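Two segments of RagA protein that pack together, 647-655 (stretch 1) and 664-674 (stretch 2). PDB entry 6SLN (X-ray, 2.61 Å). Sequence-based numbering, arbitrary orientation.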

# COMPACT_ATOMS: atom_id res chain seq x y z
N TYR A 647 8.32 22.27 3.66
CA TYR A 647 7.09 23.05 3.75
C TYR A 647 7.06 23.81 5.08
O TYR A 647 6.13 23.70 5.87
CB TYR A 647 5.85 22.15 3.67
CG TYR A 647 5.86 21.13 2.56
CD1 TYR A 647 5.67 21.51 1.23
CD2 TYR A 647 6.04 19.77 2.84
CE1 TYR A 647 5.66 20.58 0.21
CE2 TYR A 647 6.03 18.81 1.82
CZ TYR A 647 5.84 19.23 0.50
OH TYR A 647 5.84 18.30 -0.54
N ASN A 648 8.10 24.60 5.34
CA ASN A 648 8.26 25.20 6.66
C ASN A 648 7.80 26.64 6.75
O ASN A 648 7.93 27.24 7.82
CB ASN A 648 9.72 25.12 7.10
CG ASN A 648 10.12 23.74 7.55
OD1 ASN A 648 9.38 23.06 8.28
ND2 ASN A 648 11.28 23.30 7.11
N HIS A 649 7.32 27.23 5.65
CA HIS A 649 6.84 28.61 5.68
C HIS A 649 5.32 28.74 5.66
O HIS A 649 4.80 29.75 6.14
CB HIS A 649 7.42 29.41 4.50
CG HIS A 649 7.21 28.76 3.18
ND1 HIS A 649 6.11 29.02 2.38
CD2 HIS A 649 7.95 27.85 2.50
CE1 HIS A 649 6.19 28.31 1.27
NE2 HIS A 649 7.30 27.60 1.31
N GLN A 650 4.62 27.74 5.14
CA GLN A 650 3.17 27.81 5.04
C GLN A 650 2.52 27.73 6.42
O GLN A 650 3.00 27.02 7.31
CB GLN A 650 2.68 26.69 4.13
CG GLN A 650 3.31 26.72 2.73
CD GLN A 650 4.49 25.76 2.54
OE1 GLN A 650 5.31 25.56 3.45
NE2 GLN A 650 4.59 25.17 1.36
N ALA A 651 1.42 28.46 6.61
CA ALA A 651 0.60 28.35 7.81
C ALA A 651 -0.55 27.40 7.53
O ALA A 651 -1.40 27.69 6.69
CB ALA A 651 0.07 29.71 8.25
N LEU A 652 -0.58 26.27 8.23
CA LEU A 652 -1.32 25.11 7.74
C LEU A 652 -2.38 24.61 8.70
O LEU A 652 -2.29 24.79 9.91
CB LEU A 652 -0.39 23.98 7.41
CG LEU A 652 0.49 24.40 6.25
CD1 LEU A 652 1.67 23.44 6.11
CD2 LEU A 652 -0.40 24.47 5.01
N VAL A 653 -3.39 23.96 8.12
CA VAL A 653 -4.35 23.16 8.86
C VAL A 653 -4.28 21.75 8.30
O VAL A 653 -3.79 21.51 7.20
CB VAL A 653 -5.79 23.72 8.78
CG1 VAL A 653 -5.81 25.19 9.24
CG2 VAL A 653 -6.35 23.57 7.37
N THR A 654 -4.76 20.81 9.10
CA THR A 654 -4.68 19.41 8.71
C THR A 654 -5.87 18.67 9.29
O THR A 654 -6.62 19.20 10.13
CB THR A 654 -3.35 18.78 9.15
OG1 THR A 654 -3.03 17.67 8.30
CG2 THR A 654 -3.39 18.31 10.62
N VAL A 655 -6.05 17.44 8.83
CA VAL A 655 -7.18 16.64 9.26
C VAL A 655 -6.95 16.20 10.69
O VAL A 655 -5.83 15.85 11.09
CB VAL A 655 -7.41 15.46 8.29
CG1 VAL A 655 -8.41 14.45 8.84
CG2 VAL A 655 -7.94 16.01 6.96
N GLY A 664 -12.71 16.88 10.74
CA GLY A 664 -12.27 17.85 11.73
C GLY A 664 -10.94 18.44 11.33
O GLY A 664 -10.08 17.75 10.79
N LEU A 665 -10.80 19.75 11.54
CA LEU A 665 -9.60 20.49 11.19
C LEU A 665 -8.90 21.03 12.43
O LEU A 665 -9.56 21.49 13.37
CB LEU A 665 -9.93 21.64 10.24
CG LEU A 665 -10.41 21.17 8.88
CD1 LEU A 665 -10.89 22.37 8.07
CD2 LEU A 665 -9.28 20.46 8.22
N SER A 666 -7.57 20.97 12.43
CA SER A 666 -6.76 21.58 13.48
C SER A 666 -5.60 22.33 12.85
O SER A 666 -5.10 21.95 11.79
CB SER A 666 -6.21 20.56 14.48
OG SER A 666 -7.27 20.01 15.24
N ILE A 667 -5.21 23.42 13.50
CA ILE A 667 -4.07 24.18 13.03
C ILE A 667 -2.84 23.31 13.15
O ILE A 667 -2.54 22.80 14.23
CB ILE A 667 -3.92 25.47 13.84
CG1 ILE A 667 -4.87 26.53 13.31
CG2 ILE A 667 -2.46 25.94 13.81
CD1 ILE A 667 -5.49 27.37 14.38
N SER A 668 -2.12 23.11 12.05
CA SER A 668 -0.95 22.27 12.20
C SER A 668 0.35 23.07 12.31
O SER A 668 1.18 22.73 13.14
CB SER A 668 -0.85 21.26 11.04
OG SER A 668 -0.06 21.71 9.97
N THR A 669 0.56 24.12 11.54
CA THR A 669 1.83 24.82 11.71
C THR A 669 1.59 26.28 12.01
O THR A 669 0.56 26.85 11.65
CB THR A 669 2.73 24.71 10.48
OG1 THR A 669 2.14 25.42 9.38
CG2 THR A 669 2.93 23.22 10.13
N ALA A 670 2.57 26.87 12.70
CA ALA A 670 2.54 28.29 12.97
C ALA A 670 2.79 29.10 11.70
O ALA A 670 2.04 30.05 11.39
CB ALA A 670 3.59 28.62 14.04
N GLY A 671 3.84 28.74 10.95
CA GLY A 671 4.18 29.42 9.71
C GLY A 671 5.18 30.55 9.90
O GLY A 671 5.44 31.02 11.01
N ASN A 672 5.76 30.98 8.77
CA ASN A 672 6.72 32.08 8.70
C ASN A 672 6.86 32.57 7.26
O ASN A 672 7.71 32.07 6.50
CB ASN A 672 8.08 31.66 9.26
CG ASN A 672 9.10 32.76 9.14
OD1 ASN A 672 10.26 32.51 8.79
ND2 ASN A 672 8.69 33.99 9.42
N PRO A 673 6.05 33.55 6.84
CA PRO A 673 6.05 33.96 5.43
C PRO A 673 7.39 34.44 4.91
O PRO A 673 7.65 34.31 3.71
CB PRO A 673 5.01 35.08 5.38
CG PRO A 673 4.14 34.85 6.57
CD PRO A 673 5.06 34.30 7.63
N ASP A 674 8.27 34.94 5.77
CA ASP A 674 9.54 35.49 5.30
C ASP A 674 10.70 34.50 5.39
O ASP A 674 11.85 34.91 5.19
CB ASP A 674 9.85 36.77 6.06
CG ASP A 674 8.91 37.91 5.65
OD1 ASP A 674 8.87 38.27 4.45
OD2 ASP A 674 8.20 38.43 6.54

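The hydroxyl of Thr669 takes the place of a backbone partner where the pairing of the two segments loses its regular ladder. Its OG1 donates to the carbonyl of Gln650 (OG1 to O, 2.8 Å) and accepts a weak hydrogen bond from the amide of Leu652 (N to OG1, 3.1 Å), so one side chain, in the p rotamer, serves both a carbonyl and an amide of the facing backbone.

On the side of Thr669 toward Leu665, the strands 652-655 and 665-667 run antiparallel. Thr654 and Ser666 form the hydrogen-bonded pair, with Thr654 N to Ser666 O at 2.9 Å and Ser666 N to Thr654 O at 3.1 Å, and their side chains share one face of the sheet. Val653–Ile667 and Val655–Leu665 are the non-hydrogen-bonded pairs; here the backbones approach through CA-H...O contacts, such as Val653 CA to Ser666 O at 3.3 Å. Apolar contact is modest: Val653 CG2 lies 4.4 Å from Leu665 CD2.

The carbonyl of Leu652 accepts from Ser668 N at 2.7 Å and, more weakly, from Thr669 N at 3.4 Å. Further along the second stretch, and back along the first, Asn672 N donates a hydrogen bond to His649 O at 3.1 Å, nearly linearly. Between them Gly671 packs closely against Ala651 (CA to CA, 4.2 Å); a CB on Gly671 would clash with Ala651 CB, and its backbone angles by themselves call for glycine.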